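Local coordinates for alpha-n-acetylglucosaminidase family protein (Clostridium perfringens, PDB 4A42), which probably binds carbohydrate as a calcium-containing family 32 module of a clostridial family 89 alpha-N-acetylglucosaminidase, at residues D79-Y90 / E107-S118. Numbering follows the deposited sequence. Where two conformers were deposited one is given.
Sequences DIVSKGNSPLKY and ENNNEENKAVYS
The ring of Y117 lies at the centre, wedged between the two sheets' ends, with S82 CB at its edge and L88, a branched apolar residue suited to an aromatic neighbour, bringing CB 3.5 Å from its CE1. Y90 turns an edge toward the face of Y117 in an offset edge-to-face pair, planes 61° apart. The Y90 ring reaches it because CG stands between backbone N and carbonyl carbon (chi1 70°); E107 CB then covers one face of that ring, 3.8 Å from its centroid, a CH-pi contact. Tyrosine suits position 117 because its flat ring fills the apolar core while its hydroxyl reaches the loops beyond: OH donates to E112 O, in the carbonyl plane on a lone pair, and accepts from the backbone N of L88 (3.2 Å) and of K114. Three hydrogen bonds thus fix the hydroxyl of this buried tyrosine, and a water held by S82 OG and S86 O adds a weak fourth.

Around this core the loops are stitched by asparagines, whose amides can both donate to and accept from the backbone of irregular loops. N110 ND2 bridges L88 O (2.8 Å) and E112 O, while its OD1 takes the N-H of E112 in an Asx turn; N113 ND2 reaches N85 O. At the polar edge K89, long enough to run past N108 O and bent at the last torsion (chi4 -69°), sets NZ 2.9 Å from N110 O and 2.8 Å from E111 OE2, a salt bridge in which NZ stands above the carboxylate plane.

Antiparallel bridges of I80 with Y117 and Y90 with E107 anchor the loops in two different sheets, so that they close one end of the beta-sandwich (jelly-roll) fold characteristic of F5/8 type C domains.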
ATOM      1  N   ASP A  79       3.756  -6.271   1.027  1.00 14.07           N
ATOM      2  CA  ASP A  79       4.506  -6.162  -0.228  1.00 13.50           C
ATOM      3  C   ASP A  79       3.898  -5.099  -1.135  1.00 11.17           C
ATOM      4  O   ASP A  79       2.683  -5.044  -1.310  1.00 13.77           O
ATOM      5  CB  ASP A  79       4.470  -7.462  -1.030  1.00 14.76           C
ATOM      6  CG  ASP A  79       5.220  -8.587  -0.378  1.00 19.69           C
ATOM      7  OD1 ASP A  79       6.021  -8.319   0.539  1.00 23.24           O
ATOM      8  OD2 ASP A  79       5.001  -9.745  -0.804  1.00 23.49           O
ATOM      9  N   ILE A  80       4.751  -4.295  -1.757  1.00 11.36           N
ATOM     10  CA  ILE A  80       4.325  -3.373  -2.800  1.00 11.16           C
ATOM     11  C   ILE A  80       5.021  -3.777  -4.086  1.00 10.15           C
ATOM     12  O   ILE A  80       6.247  -3.750  -4.172  1.00 10.55           O
ATOM     13  CB  ILE A  80       4.703  -1.916  -2.482  1.00 11.26           C
ATOM     14  CG1 ILE A  80       4.146  -1.508  -1.120  1.00 11.18           C
ATOM     15  CG2 ILE A  80       4.192  -0.966  -3.587  1.00 10.94           C
ATOM     16  CD1 ILE A  80       4.765  -0.249  -0.573  1.00 12.34           C
ATOM     17  N   VAL A  81       4.239  -4.165  -5.080  1.00  9.81           N
ATOM     18  CA  VAL A  81       4.797  -4.558  -6.364  1.00  9.45           C
ATOM     19  C   VAL A  81       4.880  -3.301  -7.223  1.00  9.93           C
ATOM     20  O   VAL A  81       3.848  -2.705  -7.550  1.00 10.44           O
ATOM     21  CB  VAL A  81       3.924  -5.639  -7.037  1.00  9.57           C
ATOM     22  CG1 VAL A  81       4.534  -6.069  -8.360  1.00 11.83           C
ATOM     23  CG2 VAL A  81       3.774  -6.845  -6.112  1.00 11.19           C
ATOM     24  N   SER A  82       6.101  -2.880  -7.547  1.00  9.08           N
ATOM     25  CA  SER A  82       6.319  -1.589  -8.211  1.00 10.52           C
ATOM     26  C   SER A  82       6.767  -1.780  -9.645  1.00 10.90           C
ATOM     27  O   SER A  82       7.847  -2.307  -9.892  1.00 14.43           O
ATOM     28  CB  SER A  82       7.373  -0.777  -7.452  1.00 12.66           C
ATOM     29  OG  SER A  82       7.517   0.509  -8.027  1.00 12.52           O
ATOM     30  N   LYS A  83       5.939  -1.336 -10.584  1.00  9.31           N
ATOM     31  CA  LYS A  83       6.157  -1.616 -11.995  1.00 12.08           C
ATOM     32  C   LYS A  83       6.724  -0.435 -12.793  1.00 13.07           C
ATOM     33  O   LYS A  83       7.141  -0.604 -13.938  1.00 16.49           O
ATOM     34  CB  LYS A  83       4.864  -2.163 -12.625  1.00 12.72           C
ATOM     35  CG  LYS A  83       4.535  -3.596 -12.174  1.00 12.67           C
ATOM     36  CD  LYS A  83       5.268  -4.632 -13.028  1.00 12.09           C
ATOM     37  CE  LYS A  83       5.131  -6.042 -12.461  1.00 12.95           C
ATOM     38  NZ  LYS A  83       5.694  -7.086 -13.395  1.00 14.86           N
ATOM     39  N   GLY A  84       6.734   0.755 -12.201  1.00 11.88           N
ATOM     40  CA  GLY A  84       7.344   1.910 -12.847  1.00 11.97           C
ATOM     41  C   GLY A  84       8.860   1.814 -12.958  1.00 14.27           C
ATOM     42  O   GLY A  84       9.484   0.926 -12.375  1.00 17.54           O
ATOM     43  N   ASN A  85       9.472   2.738 -13.688  1.00 16.77           N
ATOM     44  CA  ASN A  85      10.921   2.665 -13.906  1.00 18.13           C
ATOM     45  C   ASN A  85      11.798   3.102 -12.735  1.00 17.89           C
ATOM     46  O   ASN A  85      12.884   2.533 -12.498  1.00 22.06           O
ATOM     47  CB  ASN A  85      11.312   3.464 -15.140  1.00 22.12           C
ATOM     48  CG  ASN A  85      10.994   2.742 -16.416  1.00 25.15           C
ATOM     49  OD1 ASN A  85      10.789   1.526 -16.418  1.00 25.36           O
ATOM     50  ND2 ASN A  85      10.962   3.478 -17.520  1.00 28.79           N
ATOM     51  N   SER A  86      11.337   4.118 -12.020  1.00 16.87           N
ATOM     52  CA  SER A  86      12.139   4.777 -11.008  1.00 16.92           C
ATOM     53  C   SER A  86      12.047   4.024  -9.692  1.00 14.46           C
ATOM     54  O   SER A  86      11.024   3.423  -9.398  1.00 15.40           O
ATOM     55  CB  SER A  86      11.648   6.223 -10.813  1.00 17.58           C
ATOM     56  OG  SER A  86      11.931   7.038 -11.944  1.00 21.07           O
ATOM     57  N   PRO A  87      13.114   4.071  -8.881  1.00 14.13           N
ATOM     58  CA  PRO A  87      13.022   3.515  -7.528  1.00 13.04           C
ATOM     59  C   PRO A  87      11.829   4.112  -6.800  1.00 12.24           C
ATOM     60  O   PRO A  87      11.589   5.315  -6.865  1.00 13.44           O
ATOM     61  CB  PRO A  87      14.330   3.967  -6.880  1.00 14.79           C
ATOM     62  CG  PRO A  87      15.277   4.074  -8.052  1.00 16.63           C
ATOM     63  CD  PRO A  87      14.440   4.643  -9.155  1.00 16.32           C
ATOM     64  N   LEU A  88      11.073   3.270  -6.114  1.00 10.48           N
ATOM     65  CA  LEU A  88       9.885   3.742  -5.423  1.00 10.23           C
ATOM     66  C   LEU A  88      10.255   4.480  -4.151  1.00  9.32           C
ATOM     67  O   LEU A  88      11.068   4.011  -3.364  1.00 11.54           O
ATOM     68  CB  LEU A  88       8.959   2.571  -5.107  1.00 11.98           C
ATOM     69  CG  LEU A  88       7.556   2.950  -4.635  1.00 10.95           C
ATOM     70  CD1 LEU A  88       6.779   3.598  -5.774  1.00 12.81           C
ATOM     71  CD2 LEU A  88       6.830   1.721  -4.122  1.00 13.36           C
ATOM     72  N   LYS A  89       9.659   5.652  -3.967  1.00  8.00           N
ATOM     73  CA  LYS A  89       9.777   6.402  -2.727  1.00 10.50           C
ATOM     74  C   LYS A  89       8.408   6.370  -2.083  1.00 10.62           C
ATOM     75  O   LYS A  89       7.421   6.754  -2.705  1.00 10.96           O
ATOM     76  CB  LYS A  89      10.239   7.836  -2.996  1.00 10.82           C
ATOM     77  CG  LYS A  89      11.664   7.915  -3.541  1.00 11.90           C
ATOM     78  CD  LYS A  89      12.023   9.319  -4.009  1.00 13.94           C
ATOM     79  CE  LYS A  89      13.403   9.337  -4.629  1.00 19.15           C
ATOM     80  NZ  LYS A  89      14.436   9.114  -3.600  1.00 22.81           N
ATOM     81  N   TYR A  90       8.340   5.904  -0.837  1.00 10.80           N
ATOM     82  CA  TYR A  90       7.049   5.596  -0.228  1.00 10.95           C
ATOM     83  C   TYR A  90       7.133   5.568   1.288  1.00 11.80           C
ATOM     84  O   TYR A  90       8.230   5.453   1.868  1.00 12.05           O
ATOM     85  CB  TYR A  90       6.525   4.237  -0.730  1.00 10.13           C
ATOM     86  CG  TYR A  90       7.305   3.042  -0.206  1.00  8.81           C
ATOM     87  CD1 TYR A  90       8.499   2.648  -0.802  1.00 10.78           C
ATOM     88  CD2 TYR A  90       6.868   2.327   0.912  1.00 11.47           C
ATOM     89  CE1 TYR A  90       9.228   1.563  -0.313  1.00 14.10           C
ATOM     90  CE2 TYR A  90       7.591   1.233   1.400  1.00 13.65           C
ATOM     91  CZ  TYR A  90       8.773   0.862   0.782  1.00 14.16           C
ATOM     92  OH  TYR A  90       9.527  -0.208   1.240  1.00 15.83           O
ATOM     93  N   GLU A 107      10.256   5.277   3.638  1.00 14.50           N
ATOM     94  CA  GLU A 107      11.216   5.112   2.550  1.00 14.58           C
ATOM     95  C   GLU A 107      11.079   6.230   1.533  1.00 12.45           C
ATOM     96  O   GLU A 107      11.274   6.025   0.331  1.00 13.71           O
ATOM     97  CB  GLU A 107      11.012   3.761   1.866  1.00 16.54           C
ATOM     98  CG  GLU A 107      11.518   2.588   2.690  1.00 19.46           C
ATOM     99  CD  GLU A 107      13.023   2.596   2.825  1.00 23.70           C
ATOM    100  OE1 GLU A 107      13.682   3.353   2.082  1.00 21.44           O
ATOM    101  OE2 GLU A 107      13.544   1.843   3.672  1.00 29.04           O
ATOM    102  N   ASN A 108      10.749   7.423   2.018  1.00 15.64           N
ATOM    103  CA  ASN A 108      10.547   8.573   1.144  0.58 15.09           C
ATOM    104  C   ASN A 108      11.811   9.035   0.415  1.00 15.97           C
ATOM    105  O   ASN A 108      11.729   9.772  -0.557  1.00 16.63           O
ATOM    106  CB  ASN A 108       9.842   9.728   1.885  0.58 17.54           C
ATOM    107  CG  ASN A 108      10.796  10.617   2.671  0.58 20.31           C
ATOM    108  OD1 ASN A 108      10.871  11.824   2.427  0.58 26.26           O
ATOM    109  ND2 ASN A 108      11.508  10.036   3.629  0.58 20.77           N
ATOM    110  N   ASN A 109      12.973   8.587   0.884  1.00 14.68           N
ATOM    111  CA  ASN A 109      14.228   8.947   0.235  1.00 16.52           C
ATOM    112  C   ASN A 109      14.866   7.769  -0.492  1.00 15.52           C
ATOM    113  O   ASN A 109      16.016   7.829  -0.913  1.00 17.95           O
ATOM    114  CB  ASN A 109      15.202   9.540   1.259  1.00 21.95           C
ATOM    115  CG  ASN A 109      14.731  10.875   1.808  1.00 27.01           C
ATOM    116  OD1 ASN A 109      14.368  11.776   1.052  1.00 29.33           O
ATOM    117  ND2 ASN A 109      14.734  11.008   3.132  1.00 30.26           N
ATOM    118  N   ASN A 110      14.104   6.692  -0.650  1.00 13.40           N
ATOM    119  CA  ASN A 110      14.663   5.468  -1.213  1.00 12.68           C
ATOM    120  C   ASN A 110      15.229   5.626  -2.616  1.00 13.66           C
ATOM    121  O   ASN A 110      14.603   6.238  -3.482  1.00 11.91           O
ATOM    122  CB  ASN A 110      13.634   4.346  -1.234  1.00 14.01           C
ATOM    123  CG  ASN A 110      14.158   3.118  -1.934  1.00 13.88           C
ATOM    124  OD1 ASN A 110      15.110   2.497  -1.461  1.00 17.27           O
ATOM    125  ND2 ASN A 110      13.555   2.763  -3.079  1.00 12.70           N
ATOM    126  N   GLU A 111      16.403   5.043  -2.839  1.00 15.55           N
ATOM    127  CA  GLU A 111      16.976   4.999  -4.176  1.00 14.76           C
ATOM    128  C   GLU A 111      17.195   3.571  -4.660  1.00 15.44           C
ATOM    129  O   GLU A 111      17.660   3.372  -5.768  1.00 18.27           O
ATOM    130  CB  GLU A 111      18.285   5.787  -4.246  1.00 19.72           C
ATOM    131  CG  GLU A 111      18.121   7.273  -4.001  1.00 21.21           C
ATOM    132  CD  GLU A 111      17.318   7.964  -5.088  1.00 24.98           C
ATOM    133  OE1 GLU A 111      17.060   7.337  -6.138  1.00 27.18           O
ATOM    134  OE2 GLU A 111      16.943   9.141  -4.888  1.00 26.96           O
ATOM    135  N   GLU A 112      16.859   2.579  -3.831  1.00 15.59           N
ATOM    136  CA  GLU A 112      17.055   1.182  -4.218  1.00 17.85           C
ATOM    137  C   GLU A 112      15.971   0.776  -5.217  1.00 19.39           C
ATOM    138  O   GLU A 112      14.788   1.020  -4.986  1.00 16.62           O
ATOM    139  CB  GLU A 112      17.032   0.252  -2.993  1.00 17.93           C
ATOM    140  CG  GLU A 112      17.465  -1.202  -3.287  1.00 19.05           C
ATOM    141  CD  GLU A 112      17.329  -2.125  -2.086  1.00 19.21           C
ATOM    142  OE1 GLU A 112      16.615  -1.781  -1.130  1.00 21.26           O
ATOM    143  OE2 GLU A 112      17.931  -3.215  -2.092  1.00 21.00           O
ATOM    144  N   ASN A 113      16.387   0.176  -6.328  1.00 17.78           N
ATOM    145  CA  ASN A 113      15.444  -0.217  -7.372  1.00 16.43           C
ATOM    146  C   ASN A 113      15.113  -1.690  -7.250  1.00 16.31           C
ATOM    147  O   ASN A 113      15.958  -2.563  -7.511  1.00 17.82           O
ATOM    148  CB  ASN A 113      15.986   0.108  -8.762  1.00 17.14           C
ATOM    149  CG  ASN A 113      14.871   0.306  -9.785  1.00 18.15           C
ATOM    150  OD1 ASN A 113      13.843  -0.370  -9.739  1.00 21.61           O
ATOM    151  ND2 ASN A 113      15.069   1.241 -10.705  1.00 19.95           N
ATOM    152  N   LYS A 114      13.881  -1.965  -6.832  1.00 15.13           N
ATOM    153  CA  LYS A 114      13.427  -3.338  -6.622  1.00 15.55           C
ATOM    154  C   LYS A 114      12.096  -3.572  -7.309  1.00 13.84           C
ATOM    155  O   LYS A 114      11.311  -2.637  -7.515  1.00 14.49           O
ATOM    156  CB  LYS A 114      13.288  -3.660  -5.130  1.00 17.33           C
ATOM    157  CG  LYS A 114      14.576  -3.482  -4.324  1.00 19.71           C
ATOM    158  CD  LYS A 114      14.532  -4.248  -3.016  1.00 21.67           C
ATOM    159  CE  LYS A 114      13.534  -3.667  -2.034  1.00 21.01           C
ATOM    160  NZ  LYS A 114      13.614  -4.371  -0.716  1.00 22.38           N
ATOM    161  N   ALA A 115      11.833  -4.826  -7.657  1.00 13.71           N
ATOM    162  CA  ALA A 115      10.554  -5.168  -8.273  1.00 12.96           C
ATOM    163  C   ALA A 115       9.450  -5.189  -7.212  1.00 12.53           C
ATOM    164  O   ALA A 115       8.327  -4.733  -7.451  1.00 13.28           O
ATOM    165  CB  ALA A 115      10.654  -6.528  -8.983  1.00 12.68           C
ATOM    166  N   VAL A 116       9.782  -5.715  -6.038  1.00 13.34           N
ATOM    167  CA  VAL A 116       8.846  -5.807  -4.930  1.00 13.39           C
ATOM    168  C   VAL A 116       9.482  -5.188  -3.695  1.00 13.93           C
ATOM    169  O   VAL A 116      10.594  -5.555  -3.300  1.00 15.74           O
ATOM    170  CB  VAL A 116       8.483  -7.268  -4.635  1.00 15.19           C
ATOM    171  CG1 VAL A 116       7.485  -7.353  -3.482  1.00 16.28           C
ATOM    172  CG2 VAL A 116       7.907  -7.911  -5.880  1.00 14.68           C
ATOM    173  N   TYR A 117       8.778  -4.240  -3.094  1.00 12.44           N
ATOM    174  CA  TYR A 117       9.213  -3.655  -1.828  1.00 12.47           C
ATOM    175  C   TYR A 117       8.478  -4.328  -0.670  1.00 12.74           C
ATOM    176  O   TYR A 117       7.305  -4.053  -0.404  1.00 13.76           O
ATOM    177  CB  TYR A 117       9.027  -2.126  -1.833  1.00 12.50           C
ATOM    178  CG  TYR A 117       9.887  -1.454  -2.866  1.00 11.52           C
ATOM    179  CD1 TYR A 117       9.447  -1.304  -4.179  1.00 10.99           C
ATOM    180  CD2 TYR A 117      11.168  -0.986  -2.547  1.00 12.43           C
ATOM    181  CE1 TYR A 117      10.253  -0.704  -5.135  1.00 11.34           C
ATOM    182  CE2 TYR A 117      11.968  -0.383  -3.496  1.00 13.91           C
ATOM    183  CZ  TYR A 117      11.513  -0.240  -4.782  1.00 13.86           C
ATOM    184  OH  TYR A 117      12.309   0.349  -5.736  1.00 14.00           O
ATOM    185  N   SER A 118       9.176  -5.251  -0.013  1.00 15.86           N
ATOM    186  CA  SER A 118       8.607  -5.991   1.106  1.00 18.14           C
ATOM    187  C   SER A 118       8.993  -5.339   2.428  1.00 17.26           C
ATOM    188  O   SER A 118      10.102  -4.800   2.573  1.00 20.84           O
ATOM    189  CB  SER A 118       9.127  -7.434   1.102  1.00 22.71           C
ATOM    190  OG  SER A 118       8.885  -8.078  -0.140  1.00 28.57           O
TER
HETATM  191  O   HOH W   1      10.090   1.152  -8.298  1.00 15.12           O